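Local coordinates for hypothetical protein PH1109 (Pyrococcus horikoshii, PDB 2D59) that is of unknown function but belongs to the CoA-binding domain family and has a Rossmann-like fold with a parallel sheet, at residues I40-L45 with V52-P57; F107-Y112 with M133-E138. One frame throughout, in Å; residues are numbered along the deposited sequence.

Both contacts belong to one Rossmann-like domain, and their centres lie about 13 Å apart. Interaction 1 packs helix 37-47 against strand 51-55 at one border of the parallel sheet; interaction 2, later in the chain, sets the turn after strand 104-107 against the start of helix 133-141. The two helices touch directly. Tyr44 OH lies 2.8 Å from His137 ND1, a probable hydrogen bond, and Tyr44 CG comes within 3.5 Å of Met134 CG, while Ile40 CG2 rests 3.7 Å from Met134 CE. Segments 40-45 and 133-138 thus tie the two contacts together. No ligand is part of either contact.

Interaction 1. Residues I40-L45 with V52-P57; sequences IVMKYL and VYPVNP
Met42 reaches strand 51-55 with its CG anti to the backbone N (chi1 -176°) and the rest of the chain extended, which carries the thioether straight off the helix; Val52 answers with CG1 anti to its own backbone N and CG2 anti to the carbonyl carbon, so that its two methyls separate toward different helix residues. The contact belongs to a right-handed beta-alpha-beta crossover of the Rossmann-like fold: strand 24-28, helix 37-47, strand 51-55. Helix and returning strand run nearly antiparallel, 161° between their directions, with the axes of the two short segments 9.8 Å apart at closest approach.

No hydrogen bond spans the two segments; the packing is wholly apolar, and all four touching residues are buried. Val52 CG1 sits against the stem of Met42, 3.7 Å from its CG, and the two side chains cross obliquely. Val52 CG2, the other methyl, turns to the next helical turn and meets Leu45 CB at 3.8 Å. One valine therefore fits between Met42 and Leu45, residues three apart on the same helix side. Leu27 of the neighbouring strand 24-28 touches Met42, Leu45 and Val52, extending this core under the helix, while Arg65 touches Met42 and Pro54, and its NE is hydrogen-bonded to Val52 O.

Beyond Val52, the end of Met42 goes on to Pro54. Met42 SD lies 3.9 Å from Pro54 CB, and the terminal methyl, Met42 CE, settles on the pyrrolidine ring, 3.6 Å from Pro54 CD and 3.7 Å from Pro54 CG.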
loop_
_atom_site.group_PDB
_atom_site.type_symbol
_atom_site.label_atom_id
_atom_site.label_comp_id
_atom_site.label_asym_id
_atom_site.label_seq_id
_atom_site.Cartn_x
_atom_site.Cartn_y
_atom_site.Cartn_z
ATOM N N ILE A 40 -4.851 5.658 -10.073
ATOM C CA ILE A 40 -5.819 6.558 -9.458
ATOM C C ILE A 40 -5.445 6.860 -8.002
ATOM O O ILE A 40 -5.395 8.024 -7.589
ATOM C CB ILE A 40 -7.221 5.931 -9.491
ATOM C CG1 ILE A 40 -7.661 5.744 -10.946
ATOM C CG2 ILE A 40 -8.213 6.815 -8.732
ATOM C CD1 ILE A 40 -8.929 4.941 -11.102
ATOM N N VAL A 41 -5.176 5.809 -7.236
ATOM C CA VAL A 41 -4.822 5.967 -5.827
ATOM C C VAL A 41 -3.467 6.652 -5.645
ATOM O O VAL A 41 -3.317 7.540 -4.805
ATOM C CB VAL A 41 -4.814 4.600 -5.105
ATOM C CG1 VAL A 41 -4.395 4.776 -3.654
ATOM C CG2 VAL A 41 -6.202 3.970 -5.177
ATOM N N MET A 42 -2.471 6.259 -6.431
ATOM C CA MET A 42 -1.167 6.895 -6.291
ATOM C C MET A 42 -1.259 8.390 -6.579
ATOM O O MET A 42 -0.684 9.210 -5.862
ATOM C CB MET A 42 -0.145 6.261 -7.234
ATOM C CG MET A 42 1.252 6.835 -7.062
ATOM S SD MET A 42 2.488 5.885 -7.973
ATOM C CE MET A 42 3.899 6.997 -7.878
ATOM N N LYS A 43 -1.984 8.748 -7.634
ATOM C CA LYS A 43 -2.129 10.150 -7.999
ATOM C C LYS A 43 -2.729 10.929 -6.829
ATOM O O LYS A 43 -2.261 12.012 -6.485
ATOM C CB LYS A 43 -3.023 10.276 -9.235
ATOM C CG LYS A 43 -3.185 11.698 -9.748
ATOM C CD LYS A 43 -4.046 11.725 -11.003
ATOM C CE LYS A 43 -4.274 13.143 -11.496
ATOM N NZ LYS A 43 -5.137 13.160 -12.710
ATOM N N TYR A 44 -3.758 10.354 -6.218
ATOM C CA TYR A 44 -4.435 10.978 -5.085
ATOM C C TYR A 44 -3.480 11.147 -3.904
ATOM O O TYR A 44 -3.439 12.207 -3.273
ATOM C CB TYR A 44 -5.644 10.126 -4.678
ATOM C CG TYR A 44 -6.400 10.647 -3.476
ATOM C CD1 TYR A 44 -5.981 10.348 -2.180
ATOM C CD2 TYR A 44 -7.526 11.457 -3.637
ATOM C CE1 TYR A 44 -6.666 10.844 -1.070
ATOM C CE2 TYR A 44 -8.215 11.957 -2.536
ATOM C CZ TYR A 44 -7.779 11.650 -1.258
ATOM O OH TYR A 44 -8.450 12.161 -0.168
ATOM N N LEU A 45 -2.710 10.103 -3.608
ATOM C CA LEU A 45 -1.765 10.160 -2.496
ATOM C C LEU A 45 -0.701 11.231 -2.718
ATOM O O LEU A 45 -0.352 11.968 -1.799
ATOM C CB LEU A 45 -1.104 8.794 -2.286
ATOM C CG LEU A 45 -2.043 7.669 -1.837
ATOM C CD1 LEU A 45 -1.294 6.350 -1.812
ATOM C CD2 LEU A 45 -2.608 7.994 -0.457
ATOM N N VAL A 52 5.385 8.775 -2.045
ATOM C CA VAL A 52 5.056 7.515 -2.693
ATOM C C VAL A 52 6.167 6.982 -3.588
ATOM O O VAL A 52 6.614 7.656 -4.515
ATOM C CB VAL A 52 3.764 7.656 -3.537
ATOM C CG1 VAL A 52 3.305 6.293 -4.032
ATOM C CG2 VAL A 52 2.667 8.314 -2.702
ATOM N N TYR A 53 6.595 5.761 -3.290
ATOM C CA TYR A 53 7.644 5.078 -4.034
ATOM C C TYR A 53 7.001 3.889 -4.739
ATOM O O TYR A 53 6.769 2.842 -4.132
ATOM C CB TYR A 53 8.729 4.622 -3.055
ATOM C CG TYR A 53 9.277 5.769 -2.233
ATOM C CD1 TYR A 53 10.265 6.611 -2.744
ATOM C CD2 TYR A 53 8.755 6.059 -0.973
ATOM C CE1 TYR A 53 10.712 7.712 -2.024
ATOM C CE2 TYR A 53 9.195 7.156 -0.241
ATOM C CZ TYR A 53 10.172 7.982 -0.771
ATOM O OH TYR A 53 10.601 9.070 -0.051
ATOM N N PRO A 54 6.684 4.043 -6.034
ATOM C CA PRO A 54 6.058 2.959 -6.791
ATOM C C PRO A 54 6.950 1.746 -7.002
ATOM O O PRO A 54 8.166 1.873 -7.154
ATOM C CB PRO A 54 5.663 3.635 -8.101
ATOM C CG PRO A 54 6.727 4.673 -8.272
ATOM C CD PRO A 54 6.880 5.236 -6.879
ATOM N N VAL A 55 6.326 0.572 -7.000
ATOM C CA VAL A 55 7.029 -0.687 -7.200
ATOM C C VAL A 55 6.345 -1.526 -8.273
ATOM O O VAL A 55 5.165 -1.852 -8.164
ATOM C CB VAL A 55 7.078 -1.527 -5.906
ATOM C CG1 VAL A 55 7.714 -2.884 -6.199
ATOM C CG2 VAL A 55 7.857 -0.793 -4.832
ATOM N N ASN A 56 7.100 -1.864 -9.314
ATOM C CA ASN A 56 6.602 -2.689 -10.408
ATOM C C ASN A 56 7.755 -2.959 -11.370
ATOM O O ASN A 56 8.240 -2.048 -12.036
ATOM C CB ASN A 56 5.470 -1.988 -11.166
ATOM C CG ASN A 56 4.706 -2.940 -12.074
ATOM O OD1 ASN A 56 5.297 -3.799 -12.731
ATOM N ND2 ASN A 56 3.387 -2.787 -12.120
ATOM N N PRO A 57 8.214 -4.216 -11.444
ATOM C CA PRO A 57 9.318 -4.596 -12.330
ATOM C C PRO A 57 9.091 -4.228 -13.798
ATOM O O PRO A 57 10.042 -4.145 -14.575
ATOM C CB PRO A 57 9.409 -6.106 -12.129
ATOM C CG PRO A 57 9.008 -6.269 -10.700
ATOM C CD PRO A 57 7.803 -5.357 -10.606
#

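Interaction 2. Residues F107-Y112 with M133-E138; sequences FQYNTY and MMREHE
Tyr109 and Arg135 make the main side-chain contact across these segments, with one nitrogen of the guanidinium, NH1, coming 3.3 Å from Tyr109 CE2. The approach is oblique, with the ring and guanidinium planes 45° apart. Two bends in the arginine, at chi2 and chi3, fold its chain back so that the guanidinium lies beside the phenol; Tyr109 OH sits at the guanidinium edge, in its plane, 3.6 Å from Arg135 NE.

Water supplies the polar link. Water 1 donates to Tyr109 OH at 2.9 Å and to Glu136 OE1 at 2.8 Å, bridging the phenol to a carboxylate on the helix. Glu136 is also held by salt bridges to Arg131 and Arg139, which would probably keep it negatively charged and fix its position for the water.

In this Rossmann-like domain the segment 107-112 leaves the C-terminal end of strand 104-107, and helix 133-141 follows the adjacent edge strand 126-129, so the contact joins the exits of two neighbouring parallel strands. The exit at 107-112 is shaped by a type II beta turn from Gln108 to Thr111. Thr111 OG1 donates to Gln108 O at 2.7 Å, supplementing the weak backbone bond from Thr111 N to the same oxygen.

Close packing without a hydrogen bond marks the other meeting point. Gln108, bent at chi2 (-85°), brings NE2 within 3.1 Å of Met133 N at the start of the helix, but both are donors; NE2 instead gives its hydrogen bond to Asp82 OD1. Gln108 NE2 also lies against the methionine side chain, 3.7 Å from Met133 CG.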
loop_
_atom_site.group_PDB
_atom_site.type_symbol
_atom_site.label_atom_id
_atom_site.label_comp_id
_atom_site.label_asym_id
_atom_site.label_seq_id
_atom_site.Cartn_x
_atom_site.Cartn_y
_atom_site.Cartn_z
ATOM N N PHE A 107 -3.698 -4.297 2.091
ATOM C CA PHE A 107 -4.266 -5.070 0.992
ATOM C C PHE A 107 -5.434 -4.309 0.372
ATOM O O PHE A 107 -6.474 -4.128 1.006
ATOM C CB PHE A 107 -4.767 -6.425 1.503
ATOM C CG PHE A 107 -3.669 -7.385 1.884
ATOM C CD1 PHE A 107 -3.128 -8.259 0.942
ATOM C CD2 PHE A 107 -3.190 -7.427 3.188
ATOM C CE1 PHE A 107 -2.127 -9.163 1.299
ATOM C CE2 PHE A 107 -2.187 -8.329 3.555
ATOM C CZ PHE A 107 -1.657 -9.197 2.607
ATOM N N GLN A 108 -5.260 -3.856 -0.864
ATOM C CA GLN A 108 -6.321 -3.140 -1.558
ATOM C C GLN A 108 -7.389 -4.164 -1.957
ATOM O O GLN A 108 -7.207 -5.367 -1.767
ATOM C CB GLN A 108 -5.760 -2.444 -2.801
ATOM C CG GLN A 108 -4.807 -1.285 -2.518
ATOM C CD GLN A 108 -5.522 0.032 -2.282
ATOM O OE1 GLN A 108 -6.513 0.342 -2.947
ATOM N NE2 GLN A 108 -5.006 0.829 -1.354
ATOM N N TYR A 109 -8.498 -3.688 -2.507
ATOM C CA TYR A 109 -9.584 -4.573 -2.910
ATOM C C TYR A 109 -9.141 -5.727 -3.812
ATOM O O TYR A 109 -8.355 -5.543 -4.742
ATOM C CB TYR A 109 -10.683 -3.766 -3.610
ATOM C CG TYR A 109 -11.359 -2.751 -2.712
ATOM C CD1 TYR A 109 -11.930 -3.139 -1.502
ATOM C CD2 TYR A 109 -11.439 -1.405 -3.077
ATOM C CE1 TYR A 109 -12.563 -2.217 -0.675
ATOM C CE2 TYR A 109 -12.073 -0.472 -2.253
ATOM C CZ TYR A 109 -12.633 -0.889 -1.055
ATOM O OH TYR A 109 -13.276 0.016 -0.238
ATOM N N ASN A 110 -9.653 -6.917 -3.510
ATOM C CA ASN A 110 -9.371 -8.126 -4.276
ATOM C C ASN A 110 -7.897 -8.514 -4.374
ATOM O O ASN A 110 -7.449 -8.993 -5.416
ATOM C CB ASN A 110 -9.950 -7.991 -5.688
ATOM C CG ASN A 110 -11.437 -7.688 -5.684
ATOM O OD1 ASN A 110 -11.868 -6.644 -5.194
ATOM N ND2 ASN A 110 -12.229 -8.603 -6.228
ATOM N N THR A 111 -7.146 -8.318 -3.295
ATOM C CA THR A 111 -5.729 -8.673 -3.286
ATOM C C THR A 111 -5.373 -9.519 -2.064
ATOM O O THR A 111 -4.269 -10.054 -1.971
ATOM C CB THR A 111 -4.825 -7.420 -3.236
ATOM O OG1 THR A 111 -4.903 -6.829 -1.932
ATOM C CG2 THR A 111 -5.262 -6.396 -4.265
ATOM N N TYR A 112 -6.309 -9.649 -1.132
ATOM C CA TYR A 112 -6.038 -10.384 0.097
ATOM C C TYR A 112 -5.760 -11.882 -0.021
ATOM O O TYR A 112 -6.475 -12.617 -0.702
ATOM C CB TYR A 112 -7.172 -10.150 1.097
ATOM C CG TYR A 112 -6.810 -10.528 2.510
ATOM C CD1 TYR A 112 -7.131 -11.785 3.027
ATOM C CD2 TYR A 112 -6.131 -9.629 3.331
ATOM C CE1 TYR A 112 -6.786 -12.134 4.334
ATOM C CE2 TYR A 112 -5.782 -9.964 4.632
ATOM C CZ TYR A 112 -6.114 -11.215 5.128
ATOM O OH TYR A 112 -5.777 -11.526 6.426
ATOM N N MET A 133 -6.678 2.984 0.136
ATOM C CA MET A 133 -6.054 4.127 0.802
ATOM C C MET A 133 -6.719 5.450 0.442
ATOM O O MET A 133 -6.872 6.322 1.295
ATOM C CB MET A 133 -4.555 4.191 0.493
ATOM C CG MET A 133 -3.736 3.118 1.204
ATOM S SD MET A 133 -1.964 3.505 1.250
ATOM C CE MET A 133 -1.914 4.684 2.643
ATOM N N MET A 134 -7.117 5.601 -0.816
ATOM C CA MET A 134 -7.772 6.827 -1.249
ATOM C C MET A 134 -9.170 6.955 -0.655
ATOM O O MET A 134 -9.533 8.008 -0.123
ATOM C CB MET A 134 -7.873 6.871 -2.772
ATOM C CG MET A 134 -8.693 8.039 -3.273
ATOM S SD MET A 134 -8.694 8.138 -5.068
ATOM C CE MET A 134 -9.891 6.894 -5.468
ATOM N N ARG A 135 -9.957 5.887 -0.766
ATOM C CA ARG A 135 -11.313 5.885 -0.240
ATOM C C ARG A 135 -11.312 6.191 1.254
ATOM O O ARG A 135 -12.101 7.010 1.730
ATOM C CB ARG A 135 -11.974 4.526 -0.475
ATOM C CG ARG A 135 -13.489 4.558 -0.335
ATOM C CD ARG A 135 -14.164 4.372 -1.688
ATOM N NE ARG A 135 -14.211 2.966 -2.085
ATOM C CZ ARG A 135 -14.551 2.541 -3.298
ATOM N NH1 ARG A 135 -14.574 1.243 -3.564
ATOM N NH2 ARG A 135 -14.855 3.414 -4.250
ATOM N N GLU A 136 -10.430 5.520 1.989
ATOM C CA GLU A 136 -10.336 5.726 3.433
ATOM C C GLU A 136 -9.908 7.153 3.754
ATOM O O GLU A 136 -10.455 7.790 4.661
ATOM C CB GLU A 136 -9.343 4.732 4.047
ATOM C CG GLU A 136 -9.792 3.280 4.012
ATOM C CD GLU A 136 -11.152 3.076 4.650
ATOM O OE1 GLU A 136 -12.167 3.158 3.930
ATOM O OE2 GLU A 136 -11.206 2.845 5.876
ATOM N N HIS A 137 -8.934 7.666 3.011
ATOM C CA HIS A 137 -8.469 9.021 3.254
ATOM C C HIS A 137 -9.602 10.012 3.020
ATOM O O HIS A 137 -9.859 10.889 3.846
ATOM C CB HIS A 137 -7.280 9.344 2.349
ATOM C CG HIS A 137 -6.620 10.648 2.667
ATOM N ND1 HIS A 137 -7.131 11.860 2.258
ATOM C CD2 HIS A 137 -5.500 10.930 3.373
ATOM C CE1 HIS A 137 -6.353 12.833 2.697
ATOM N NE2 HIS A 137 -5.357 12.296 3.377
ATOM N N GLU A 138 -10.295 9.860 1.898
ATOM C CA GLU A 138 -11.402 10.747 1.573
ATOM C C GLU A 138 -12.491 10.771 2.640
ATOM O O GLU A 138 -12.919 11.843 3.071
ATOM C CB GLU A 138 -12.032 10.344 0.235
ATOM C CG GLU A 138 -11.235 10.764 -0.986
ATOM C CD GLU A 138 -11.865 10.288 -2.284
ATOM O OE1 GLU A 138 -11.443 10.760 -3.360
ATOM O OE2 GLU A 138 -12.778 9.438 -2.227
HETATM O O HOH W 1 -11.790 1.761 1.481
#